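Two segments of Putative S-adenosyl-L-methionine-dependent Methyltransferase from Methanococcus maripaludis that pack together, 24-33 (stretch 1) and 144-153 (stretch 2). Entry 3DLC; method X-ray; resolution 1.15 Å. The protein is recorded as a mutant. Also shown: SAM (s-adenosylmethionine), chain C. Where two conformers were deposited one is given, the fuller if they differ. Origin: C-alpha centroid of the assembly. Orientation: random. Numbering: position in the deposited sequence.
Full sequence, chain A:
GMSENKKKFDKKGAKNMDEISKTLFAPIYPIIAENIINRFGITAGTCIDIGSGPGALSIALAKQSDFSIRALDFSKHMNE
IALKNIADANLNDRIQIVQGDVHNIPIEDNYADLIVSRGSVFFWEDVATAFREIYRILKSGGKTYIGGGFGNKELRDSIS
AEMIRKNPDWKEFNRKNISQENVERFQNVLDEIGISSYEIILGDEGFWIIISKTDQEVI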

ATOM      1  N   LEU A  24      -8.726   2.794 -15.270  1.00  8.41           N
ATOM      2  CA  LEU A  24      -7.537   2.146 -15.803  1.00  9.05           C
ATOM      3  C   LEU A  24      -6.902   1.149 -14.832  1.00  8.93           C
ATOM      4  O   LEU A  24      -6.492   0.065 -15.233  1.00  9.40           O
ATOM      5  N   PHE A  25      -6.824   1.497 -13.553  1.00  7.77           N
ATOM      6  CA  PHE A  25      -6.191   0.612 -12.581  1.00  7.58           C
ATOM      7  C   PHE A  25      -7.141  -0.421 -11.978  1.00  7.62           C
ATOM      8  O   PHE A  25      -6.705  -1.334 -11.286  1.00  8.46           O
ATOM      9  N   ALA A  26      -8.437  -0.288 -12.230  1.00  8.31           N
ATOM     10  CA  ALA A  26      -9.401  -1.140 -11.524  1.00  8.01           C
ATOM     11  C   ALA A  26      -9.050  -2.638 -11.498  1.00  8.06           C
ATOM     12  O   ALA A  26      -9.185  -3.282 -10.459  1.00  8.05           O
ATOM     13  N   PRO A  27      -8.626  -3.231 -12.621  1.00  8.11           N
ATOM     14  CA  PRO A  27      -8.372  -4.667 -12.581  1.00  8.19           C
ATOM     15  C   PRO A  27      -7.204  -5.119 -11.708  1.00  7.84           C
ATOM     16  O   PRO A  27      -7.138  -6.291 -11.312  1.00  8.42           O
ATOM     17  N   ILE A  28      -6.308  -4.195 -11.375  1.00  7.18           N
ATOM     18  CA  ILE A  28      -5.124  -4.623 -10.623  1.00  7.05           C
ATOM     19  C   ILE A  28      -5.463  -4.982  -9.189  1.00  6.91           C
ATOM     20  O   ILE A  28      -4.780  -5.816  -8.586  1.00  7.44           O
ATOM     21  N   TYR A  29      -6.508  -4.369  -8.628  1.00  6.72           N
ATOM     22  CA  TYR A  29      -6.731  -4.527  -7.191  1.00  7.01           C
ATOM     23  C   TYR A  29      -7.159  -5.974  -6.828  1.00  6.99           C
ATOM     24  O   TYR A  29      -6.603  -6.532  -5.892  1.00  7.14           O
ATOM     25  N   PRO A  30      -8.121  -6.564  -7.556  1.00  6.96           N
ATOM     26  CA  PRO A  30      -8.427  -7.958  -7.254  1.00  7.46           C
ATOM     27  C   PRO A  30      -7.247  -8.892  -7.489  1.00  7.10           C
ATOM     28  O   PRO A  30      -7.111  -9.893  -6.796  1.00  7.69           O
ATOM     29  N   ILE A  31      -6.414  -8.605  -8.483  1.00  7.19           N
ATOM     30  CA  ILE A  31      -5.253  -9.451  -8.771  1.00  6.88           C
ATOM     31  C   ILE A  31      -4.235  -9.352  -7.620  1.00  7.03           C
ATOM     32  O   ILE A  31      -3.705 -10.359  -7.162  1.00  7.09           O
ATOM     33  N   ILE A  32      -3.946  -8.139  -7.179  1.00  6.61           N
ATOM     34  CA  ILE A  32      -3.004  -7.959  -6.095  1.00  6.92           C
ATOM     35  C   ILE A  32      -3.556  -8.618  -4.834  1.00  6.73           C
ATOM     36  O   ILE A  32      -2.814  -9.291  -4.090  1.00  6.99           O
ATOM     37  N   ALA A  33      -4.837  -8.425  -4.542  1.00  6.98           N
ATOM     38  CA  ALA A  33      -5.446  -9.076  -3.382  1.00  7.60           C
ATOM     39  C   ALA A  33      -5.316 -10.586  -3.444  1.00  6.55           C
ATOM     40  O   ALA A  33      -4.970 -11.248  -2.474  1.00  6.98           O
ATOM     41  N   THR A 144       4.078  -8.611   5.846  1.00  6.74           N
ATOM     42  CA  THR A 144       3.813  -7.382   5.105  1.00  6.51           C
ATOM     43  C   THR A 144       3.895  -7.626   3.599  1.00  6.36           C
ATOM     44  O   THR A 144       4.494  -8.582   3.129  1.00  6.85           O
ATOM     45  N   TYR A 145       3.309  -6.692   2.848  1.00  6.31           N
ATOM     46  CA  TYR A 145       3.372  -6.691   1.377  1.00  5.84           C
ATOM     47  C   TYR A 145       3.242  -5.219   0.998  1.00  5.77           C
ATOM     48  O   TYR A 145       2.155  -4.699   0.779  1.00  6.22           O
ATOM     49  N   ILE A 146       4.401  -4.556   0.973  1.00  5.59           N
ATOM     50  CA  ILE A 146       4.487  -3.078   0.878  1.00  5.49           C
ATOM     51  C   ILE A 146       5.313  -2.697  -0.324  1.00  5.52           C
ATOM     52  O   ILE A 146       6.493  -3.050  -0.434  1.00  6.01           O
ATOM     53  N   GLY A 147       4.705  -1.980  -1.265  1.00  5.56           N
ATOM     54  CA  GLY A 147       5.438  -1.682  -2.492  1.00  5.84           C
ATOM     55  C   GLY A 147       4.537  -1.084  -3.526  1.00  5.82           C
ATOM     56  O   GLY A 147       3.737  -0.193  -3.213  1.00  6.49           O
ATOM     57  N   GLY A 148       4.649  -1.575  -4.741  1.00  6.23           N
ATOM     58  CA  GLY A 148       3.809  -1.093  -5.836  1.00  6.62           C
ATOM     59  C   GLY A 148       3.855  -1.998  -7.026  1.00  6.55           C
ATOM     60  O   GLY A 148       4.689  -2.867  -7.104  1.00  7.94           O
ATOM     61  N   GLY A 149       2.935  -1.794  -7.949  1.00  8.32           N
ATOM     62  CA  GLY A 149       2.861  -2.622  -9.120  1.00  8.78           C
ATOM     63  C   GLY A 149       1.440  -2.784  -9.602  1.00  7.34           C
ATOM     64  O   GLY A 149       0.504  -2.130  -9.138  1.00  7.05           O
ATOM     65  N   PHE A 150       1.318  -3.722 -10.534  1.00  7.26           N
ATOM     66  CA  PHE A 150       0.093  -3.931 -11.300  0.83  7.47           C
ATOM     67  C   PHE A 150      -0.465  -5.336 -11.251  1.00  8.23           C
ATOM     68  O   PHE A 150      -1.381  -5.643 -11.963  1.00 10.56           O
ATOM     69  N   GLY A 151       0.113  -6.169 -10.399  1.00  9.02           N
ATOM     70  CA  GLY A 151      -0.408  -7.506 -10.164  1.00  9.85           C
ATOM     71  C   GLY A 151       0.084  -8.601 -11.089  1.00  8.62           C
ATOM     72  O   GLY A 151       0.344  -9.705 -10.622  1.00  9.04           O
ATOM     73  N   ASN A 152       0.138  -8.330 -12.394  1.00  8.76           N
ATOM     74  CA  ASN A 152       0.716  -9.299 -13.314  1.00  9.02           C
ATOM     75  C   ASN A 152       1.252  -8.571 -14.543  1.00  8.46           C
ATOM     76  O   ASN A 152       1.041  -7.367 -14.726  1.00  8.74           O
ATOM     77  N   LYS A 153       1.964  -9.309 -15.386  1.00  8.67           N
ATOM     78  CA  LYS A 153       2.616  -8.702 -16.532  1.00  9.44           C
ATOM     79  C   LYS A 153       1.636  -8.136 -17.541  1.00  9.39           C
ATOM     80  O   LYS A 153       1.884  -7.083 -18.126  1.00  9.72           O
TER

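A helix and its lead-in can pack against a glycine-rich segment without a single hydrogen bond between them, through apolar side chains that meet both one another and bare backbone; residues 24-33 and 144-153 of this methyltransferase illustrate the principle. Phe-150 covers the most surface. Its CA-to-CB bond points away overall from the first stretch, though CB still touches it, and with chi1 m (chi2 -82°) the end of the ring comes nearer, so that its edge meets the face of Phe-25 (chi1 m), with ring centroids 5.5 Å apart and planes at 80°. Phe-150 CD1 also lies 4.0 Å from CD1 of Ile-28, a p,t rotamer pointing toward the loop.

Ile-32 is next in covered area. Its CB starts sideways, but the m,t rotamer carries CD1 to 3.8 Å from Gly-149 O, while CG1 sits 3.8 Å from Gly-151 CA and CG2 4.2 Å from Tyr-145 CE2 (chi1 t). Ile-31 (m,m) points toward the loop and places CG2 3.6 Å from Gly-151 O. A CB on Gly-151 would clash with that same methyl, and its backbone angles independently call for glycine.

Two polar side chains find partners outside the contact: Asn-152 (chi1 p) caps a backbone N just past its stretch through OD1, and Tyr-29, directed away from the loop at CB, donates from OH to OXT of S-adenosylmethionine at 2.7 Å.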

ATOM      1  CB  LEU A  24      -6.537   3.230 -16.152  1.00 10.54           C
ATOM      2  CG  LEU A  24      -5.288   2.736 -16.826  1.00 13.35           C
ATOM      3  CD1 LEU A  24      -5.618   1.996 -18.125  1.00 13.77           C
ATOM      4  CD2 LEU A  24      -4.360   3.907 -17.052  1.00 15.65           C
ATOM      5  CB  PHE A  25      -5.576   1.384 -11.399  1.00  7.43           C
ATOM      6  CG  PHE A  25      -4.319   2.137 -11.670  1.00  7.96           C
ATOM      7  CD1 PHE A  25      -3.806   2.327 -12.933  1.00  8.92           C
ATOM      8  CD2 PHE A  25      -3.673   2.718 -10.609  1.00  8.54           C
ATOM      9  CE1 PHE A  25      -2.668   3.110 -13.111  1.00  9.73           C
ATOM     10  CE2 PHE A  25      -2.533   3.483 -10.803  1.00 10.13           C
ATOM     11  CZ  PHE A  25      -2.015   3.657 -12.020  1.00  9.82           C
ATOM     12  CB  ALA A  26     -10.828  -0.954 -12.049  1.00  9.40           C
ATOM     13  CB  PRO A  27      -8.070  -5.025 -14.031  1.00 10.25           C
ATOM     14  CG  PRO A  27      -7.983  -3.854 -14.752  1.00 15.30           C
ATOM     15  CD  PRO A  27      -8.500  -2.693 -13.983  1.00  9.57           C
ATOM     16  CB  ILE A  28      -3.992  -3.588 -10.640  1.00  7.30           C
ATOM     17  CG1 ILE A  28      -4.223  -2.415  -9.702  1.00  7.74           C
ATOM     18  CG2 ILE A  28      -3.709  -3.145 -12.092  1.00  8.53           C
ATOM     19  CD1 ILE A  28      -3.218  -1.303  -9.835  1.00  9.05           C
ATOM     20  CB  TYR A  29      -7.662  -3.446  -6.649  1.00  7.55           C
ATOM     21  CG  TYR A  29      -7.102  -2.071  -6.895  1.00  6.77           C
ATOM     22  CD1 TYR A  29      -6.105  -1.559  -6.103  1.00  7.31           C
ATOM     23  CD2 TYR A  29      -7.590  -1.271  -7.914  1.00  7.57           C
ATOM     24  CE1 TYR A  29      -5.565  -0.304  -6.341  1.00  6.97           C
ATOM     25  CE2 TYR A  29      -7.061  -0.013  -8.162  1.00  7.99           C
ATOM     26  CZ  TYR A  29      -6.078   0.475  -7.366  1.00  7.33           C
ATOM     27  OH  TYR A  29      -5.594   1.748  -7.621  1.00  9.14           O
ATOM     28  CB  PRO A  30      -9.618  -8.288  -8.146  1.00  8.48           C
ATOM     29  CG  PRO A  30      -9.788  -7.140  -9.020  1.00 13.62           C
ATOM     30  CD  PRO A  30      -9.072  -5.973  -8.500  1.00  8.11           C
ATOM     31  CB  ILE A  31      -4.598  -9.086 -10.126  1.00  7.04           C
ATOM     32  CG1 ILE A  31      -5.564  -9.413 -11.286  1.00  8.69           C
ATOM     33  CG2 ILE A  31      -3.249  -9.771 -10.318  1.00  9.30           C
ATOM     34  CD1 ILE A  31      -5.863 -10.888 -11.459  1.00 10.79           C
ATOM     35  CB  ILE A  32      -2.682  -6.483  -5.879  1.00  7.14           C
ATOM     36  CG1 ILE A  32      -1.894  -5.939  -7.096  1.00  6.96           C
ATOM     37  CG2 ILE A  32      -1.870  -6.293  -4.595  1.00  8.22           C
ATOM     38  CD1 ILE A  32      -1.741  -4.416  -7.132  1.00  8.75           C
ATOM     39  CB  ALA A  33      -6.916  -8.646  -3.250  1.00  7.82           C
ATOM     40  CB  THR A 144       4.764  -6.209   5.467  1.00  6.63           C
ATOM     41  OG1 THR A 144       6.058  -6.373   4.867  1.00  6.25           O
ATOM     42  CG2 THR A 144       4.950  -6.064   6.951  1.00  8.11           C
ATOM     43  CB  TYR A 145       2.260  -7.551   0.819  1.00  6.64           C
ATOM     44  CG  TYR A 145       2.403  -7.942  -0.639  1.00  6.36           C
ATOM     45  CD1 TYR A 145       3.177  -9.024  -1.027  1.00  7.88           C
ATOM     46  CD2 TYR A 145       1.693  -7.286  -1.629  1.00  7.13           C
ATOM     47  CE1 TYR A 145       3.242  -9.433  -2.328  1.00  8.39           C
ATOM     48  CE2 TYR A 145       1.754  -7.701  -2.938  1.00  7.78           C
ATOM     49  CZ  TYR A 145       2.530  -8.774  -3.289  1.00  7.67           C
ATOM     50  OH  TYR A 145       2.547  -9.159  -4.606  1.00 10.26           O
ATOM     51  CB  ILE A 146       5.125  -2.511   2.172  1.00  6.70           C
ATOM     52  CG1 ILE A 146       4.200  -2.786   3.367  1.00  6.92           C
ATOM     53  CG2 ILE A 146       5.478  -1.041   2.008  1.00  6.86           C
ATOM     54  CD1 ILE A 146       4.863  -2.612   4.703  1.00  8.71           C
ATOM     55  CB  PHE A 150       0.279  -3.394 -12.730  0.83  8.05           C
ATOM     56  CG  PHE A 150       0.653  -1.959 -12.718  0.83  8.81           C
ATOM     57  CD1 PHE A 150      -0.318  -0.976 -12.586  0.83  9.60           C
ATOM     58  CD2 PHE A 150       1.996  -1.577 -12.621  0.83 12.55           C
ATOM     59  CE1 PHE A 150       0.007   0.359 -12.480  0.83 10.47           C
ATOM     60  CE2 PHE A 150       2.335  -0.232 -12.472  0.83 13.97           C
ATOM     61  CZ  PHE A 150       1.334   0.739 -12.420  0.83 14.66           C
ATOM     62  CB  ASN A 152      -0.281 -10.409 -13.629  1.00  9.98           C
ATOM     63  CG  ASN A 152      -1.511  -9.925 -14.373  1.00 10.21           C
ATOM     64  OD1 ASN A 152      -1.407  -9.119 -15.286  1.00 11.18           O
ATOM     65  ND2 ASN A 152      -2.684 -10.458 -14.013  1.00 11.44           N
ATOM     66  CB  LYS A 153       3.505  -9.734 -17.221  1.00 10.99           C
ATOM     67  CG  LYS A 153       4.290  -9.200 -18.389  1.00 13.50           C
ATOM     68  CD  LYS A 153       5.139 -10.276 -19.034  1.00 15.84           C
ATOM     69  CE  LYS A 153       6.031  -9.739 -20.109  1.00 21.48           C
ATOM     70  NZ  LYS A 153       6.897 -10.823 -20.636  1.00 26.36           N
TER
HETATM   71  N   SAM C 220      -3.097   2.625  -2.222  1.00 11.17           N
HETATM   72  CA  SAM C 220      -3.945   3.362  -3.194  1.00 10.23           C
HETATM   73  C   SAM C 220      -3.966   2.637  -4.512  1.00 10.24           C
HETATM   74  O   SAM C 220      -3.082   1.812  -4.751  1.00 12.13           O
HETATM   75  OXT SAM C 220      -4.833   2.934  -5.325  1.00  9.97           O
HETATM   76  CB  SAM C 220      -3.473   4.797  -3.331  1.00 12.38           C
HETATM   77  CG  SAM C 220      -2.095   4.983  -3.881  1.00 14.87           C
HETATM   78  SD  SAM C 220      -1.718   6.745  -3.960  1.00 16.84           S
HETATM   79  CE  SAM C 220      -0.607   6.619  -5.335  1.00 15.58           C
HETATM   80  C5' SAM C 220      -0.584   7.029  -2.500  1.00 18.30           C
HETATM   81  C4' SAM C 220      -1.231   7.309  -1.110  1.00 13.14           C
HETATM   82  O4' SAM C 220      -0.356   7.279   0.065  1.00 10.62           O
HETATM   83  C3' SAM C 220      -2.062   8.615  -1.052  1.00 10.61           C
HETATM   84  O3' SAM C 220      -3.386   8.282  -0.765  1.00 12.49           O
HETATM   85  C2' SAM C 220      -1.395   9.400   0.079  1.00  8.59           C
HETATM   86  O2' SAM C 220      -2.201  10.323   0.776  1.00  9.52           O
HETATM   87  C1' SAM C 220      -0.823   8.278   0.963  1.00  8.82           C
HETATM   88  N9  SAM C 220       0.322   8.688   1.792  1.00  7.85           N
HETATM   89  C8  SAM C 220       1.483   9.276   1.348  1.00  7.95           C
HETATM   90  N7  SAM C 220       2.356   9.439   2.371  1.00  7.97           N
HETATM   91  C5  SAM C 220       1.730   8.966   3.495  1.00  7.51           C
HETATM   92  C6  SAM C 220       2.104   8.902   4.839  1.00  7.77           C
HETATM   93  N6  SAM C 220       3.251   9.400   5.336  1.00  9.01           N
HETATM   94  N1  SAM C 220       1.241   8.307   5.692  1.00  8.16           N
HETATM   95  C2  SAM C 220       0.024   7.829   5.264  1.00  8.87           C
HETATM   96  N3  SAM C 220      -0.412   7.927   3.976  1.00  8.31           N
HETATM   97  C4  SAM C 220       0.466   8.474   3.136  1.00  7.60           C